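Local atomic coordinates of thermosome subunit (Methanococcoides burtonii, PDB entry 3AQ1), a protein that probably acts as an ATP-dependent group II chaperonin, binding unfolded proteins and using ATP hydrolysis to help them fold. Residues A[150-155]-A[322-327]. Sequence-based numbering, arbitrary orientation.
Sequences NIKIEK and AVTVLL
The carbonyl oxygen of N150 takes two donors from the neighbouring segment 322-327: V323 N at 2.8 Å, tilted 23° from the carbonyl plane, and the CA-H of A322, whose CA lies 3.2 Å from N150 O. Beyond it runs a regular parallel ladder in which K152 N donates to V323 O, V325 N to K152 O (2.9 Å), E154 N to V325 O and L327 N to E154 O. N150 OD1 comes within 3.8 Å of A322 CB; an alanine here would keep the backbone bond and CB, but the amide would be gone and a gap would probably open beside A322. On the face of I151, I153, V323, V325 and L327, I151 CG1 meets V323 CG2 at 3.8 Å, the two side chains pointing the same way. On the other face, L326 CD2 packs on E154 CB (3.8 Å). CG of K152 is anti to the backbone N (chi1 167°), and the extended chain beyond it brings NZ to salt bridges with E154 OE1 and D271 and a hydrogen bond to V171 O. This pairing forms two thirds of a three-stranded sheet, consistent with the chaperonin intermediate domain: I151 and I153 rest on helix 332-355, strand 165-167 flanks 323-329, and K152 and T324 face strand 169-172.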
ATOM      1  N   ASN A 150      -7.234  -2.047  -7.121  1.00 53.21           N
ATOM      2  CA  ASN A 150      -8.239  -1.024  -7.340  1.00 46.83           C
ATOM      3  C   ASN A 150      -7.718   0.326  -7.834  1.00 59.32           C
ATOM      4  O   ASN A 150      -8.504   1.185  -8.214  1.00 64.18           O
ATOM      5  CB  ASN A 150      -9.070  -0.836  -6.073  1.00 52.86           C
ATOM      6  CG  ASN A 150     -10.119  -1.919  -5.906  1.00 55.62           C
ATOM      7  OD1 ASN A 150     -10.591  -2.488  -6.888  1.00 46.35           O
ATOM      8  ND2 ASN A 150     -10.492  -2.202  -4.664  1.00 59.30           N
ATOM      9  N   ILE A 151      -6.404   0.535  -7.826  1.00 56.38           N
ATOM     10  CA  ILE A 151      -5.868   1.743  -8.441  1.00 43.51           C
ATOM     11  C   ILE A 151      -4.810   1.462  -9.498  1.00 44.82           C
ATOM     12  O   ILE A 151      -3.842   0.769  -9.256  1.00 60.83           O
ATOM     13  CB  ILE A 151      -5.371   2.749  -7.401  1.00 41.83           C
ATOM     14  CG1 ILE A 151      -6.551   3.194  -6.534  1.00 43.11           C
ATOM     15  CG2 ILE A 151      -4.722   3.946  -8.081  1.00 26.53           C
ATOM     16  CD1 ILE A 151      -6.220   4.238  -5.515  1.00 43.27           C
ATOM     17  N   LYS A 152      -5.030   1.988 -10.690  1.00 40.16           N
ATOM     18  CA  LYS A 152      -4.026   1.931 -11.734  1.00 46.44           C
ATOM     19  C   LYS A 152      -3.551   3.350 -12.037  1.00 48.43           C
ATOM     20  O   LYS A 152      -4.356   4.266 -12.194  1.00 49.07           O
ATOM     21  CB  LYS A 152      -4.581   1.288 -13.007  1.00 45.75           C
ATOM     22  CG  LYS A 152      -3.658   1.504 -14.194  1.00 49.47           C
ATOM     23  CD  LYS A 152      -4.231   1.016 -15.502  1.00 54.65           C
ATOM     24  CE  LYS A 152      -3.350   1.489 -16.640  1.00 40.90           C
ATOM     25  NZ  LYS A 152      -3.469   0.617 -17.830  1.00 47.40           N
ATOM     26  N   ILE A 153      -2.241   3.536 -12.109  1.00 36.99           N
ATOM     27  CA  ILE A 153      -1.715   4.834 -12.482  1.00 35.95           C
ATOM     28  C   ILE A 153      -1.244   4.771 -13.912  1.00 40.32           C
ATOM     29  O   ILE A 153      -0.480   3.898 -14.285  1.00 61.40           O
ATOM     30  CB  ILE A 153      -0.567   5.289 -11.567  1.00 37.94           C
ATOM     31  CG1 ILE A 153      -0.981   5.154 -10.099  1.00 38.11           C
ATOM     32  CG2 ILE A 153      -0.241   6.711 -11.857  1.00 31.95           C
ATOM     33  CD1 ILE A 153      -0.054   5.852  -9.113  1.00 30.68           C
ATOM     34  N   GLU A 154      -1.752   5.682 -14.723  1.00 46.22           N
ATOM     35  CA  GLU A 154      -1.387   5.773 -16.129  1.00 46.55           C
ATOM     36  C   GLU A 154      -0.850   7.184 -16.302  1.00 55.79           C
ATOM     37  O   GLU A 154      -1.578   8.167 -16.114  1.00 55.32           O
ATOM     38  CB  GLU A 154      -2.606   5.541 -17.030  1.00 38.27           C
ATOM     39  CG  GLU A 154      -2.322   5.677 -18.514  1.00 57.66           C
ATOM     40  CD  GLU A 154      -1.574   4.477 -19.051  1.00 58.47           C
ATOM     41  OE1 GLU A 154      -1.727   3.395 -18.443  1.00 52.08           O
ATOM     42  OE2 GLU A 154      -0.832   4.616 -20.056  1.00 56.76           O
ATOM     43  N   LYS A 155       0.432   7.299 -16.616  1.00 58.36           N
ATOM     44  CA  LYS A 155       1.037   8.621 -16.623  1.00 60.95           C
ATOM     45  C   LYS A 155       0.920   9.311 -17.975  1.00 62.11           C
ATOM     46  O   LYS A 155       1.334   8.782 -19.006  1.00 71.11           O
ATOM     47  CB  LYS A 155       2.479   8.595 -16.086  1.00 59.10           C
ATOM     48  CG  LYS A 155       3.397   7.609 -16.751  1.00 62.77           C
ATOM     49  CD  LYS A 155       4.437   7.061 -15.781  1.00 59.77           C
ATOM     50  CE  LYS A 155       5.343   6.076 -16.515  1.00 72.81           C
ATOM     51  NZ  LYS A 155       6.220   5.320 -15.588  1.00 83.30           N
ATOM     52  N   ALA A 322     -12.575  -0.082  -8.382  1.00 56.80           N
ATOM     53  CA  ALA A 322     -11.427   0.335  -9.180  1.00 46.13           C
ATOM     54  C   ALA A 322     -11.511   1.690  -9.889  1.00 42.51           C
ATOM     55  O   ALA A 322     -12.561   2.117 -10.361  1.00 67.69           O
ATOM     56  CB  ALA A 322     -11.085  -0.758 -10.182  1.00 45.85           C
ATOM     57  N   VAL A 323     -10.366   2.347  -9.965  1.00 40.50           N
ATOM     58  CA  VAL A 323     -10.222   3.648 -10.604  1.00 49.47           C
ATOM     59  C   VAL A 323      -8.851   3.743 -11.258  1.00 43.94           C
ATOM     60  O   VAL A 323      -7.908   3.076 -10.868  1.00 51.45           O
ATOM     61  CB  VAL A 323     -10.307   4.813  -9.593  1.00 44.53           C
ATOM     62  CG1 VAL A 323     -11.386   4.571  -8.579  1.00 47.13           C
ATOM     63  CG2 VAL A 323      -8.997   4.984  -8.894  1.00 42.67           C
ATOM     64  N   THR A 324      -8.746   4.586 -12.260  1.00 43.97           N
ATOM     65  CA  THR A 324      -7.467   4.845 -12.876  1.00 41.58           C
ATOM     66  C   THR A 324      -7.210   6.312 -12.690  1.00 45.21           C
ATOM     67  O   THR A 324      -8.081   7.128 -12.958  1.00 57.41           O
ATOM     68  CB  THR A 324      -7.508   4.540 -14.378  1.00 42.90           C
ATOM     69  OG1 THR A 324      -7.794   3.151 -14.561  1.00 55.56           O
ATOM     70  CG2 THR A 324      -6.183   4.867 -15.035  1.00 42.82           C
ATOM     71  N   VAL A 325      -6.024   6.636 -12.194  1.00 45.33           N
ATOM     72  CA  VAL A 325      -5.558   8.008 -12.144  1.00 42.28           C
ATOM     73  C   VAL A 325      -4.808   8.281 -13.436  1.00 47.30           C
ATOM     74  O   VAL A 325      -3.760   7.682 -13.673  1.00 46.86           O
ATOM     75  CB  VAL A 325      -4.546   8.229 -10.999  1.00 38.62           C
ATOM     76  CG1 VAL A 325      -4.087   9.664 -11.001  1.00 41.69           C
ATOM     77  CG2 VAL A 325      -5.128   7.854  -9.642  1.00 31.17           C
ATOM     78  N   LEU A 326      -5.342   9.156 -14.282  1.00 38.16           N
ATOM     79  CA  LEU A 326      -4.528   9.706 -15.352  1.00 41.60           C
ATOM     80  C   LEU A 326      -3.694  10.828 -14.745  1.00 56.35           C
ATOM     81  O   LEU A 326      -4.190  11.934 -14.527  1.00 62.26           O
ATOM     82  CB  LEU A 326      -5.394  10.235 -16.488  1.00 39.46           C
ATOM     83  CG  LEU A 326      -6.300   9.199 -17.137  1.00 42.60           C
ATOM     84  CD1 LEU A 326      -7.086   9.827 -18.260  1.00 47.02           C
ATOM     85  CD2 LEU A 326      -5.459   8.045 -17.644  1.00 42.24           C
ATOM     86  N   LEU A 327      -2.432  10.527 -14.451  1.00 58.83           N
ATOM     87  CA  LEU A 327      -1.530  11.472 -13.791  1.00 52.06           C
ATOM     88  C   LEU A 327      -0.829  12.395 -14.784  1.00 52.00           C
ATOM     89  O   LEU A 327      -0.139  11.922 -15.692  1.00 49.46           O
ATOM     90  CB  LEU A 327      -0.480  10.704 -12.987  1.00 47.04           C
ATOM     91  CG  LEU A 327       0.515  11.500 -12.145  1.00 41.45           C
ATOM     92  CD1 LEU A 327      -0.230  12.369 -11.152  1.00 39.92           C
ATOM     93  CD2 LEU A 327       1.453  10.540 -11.428  1.00 36.36           C
TER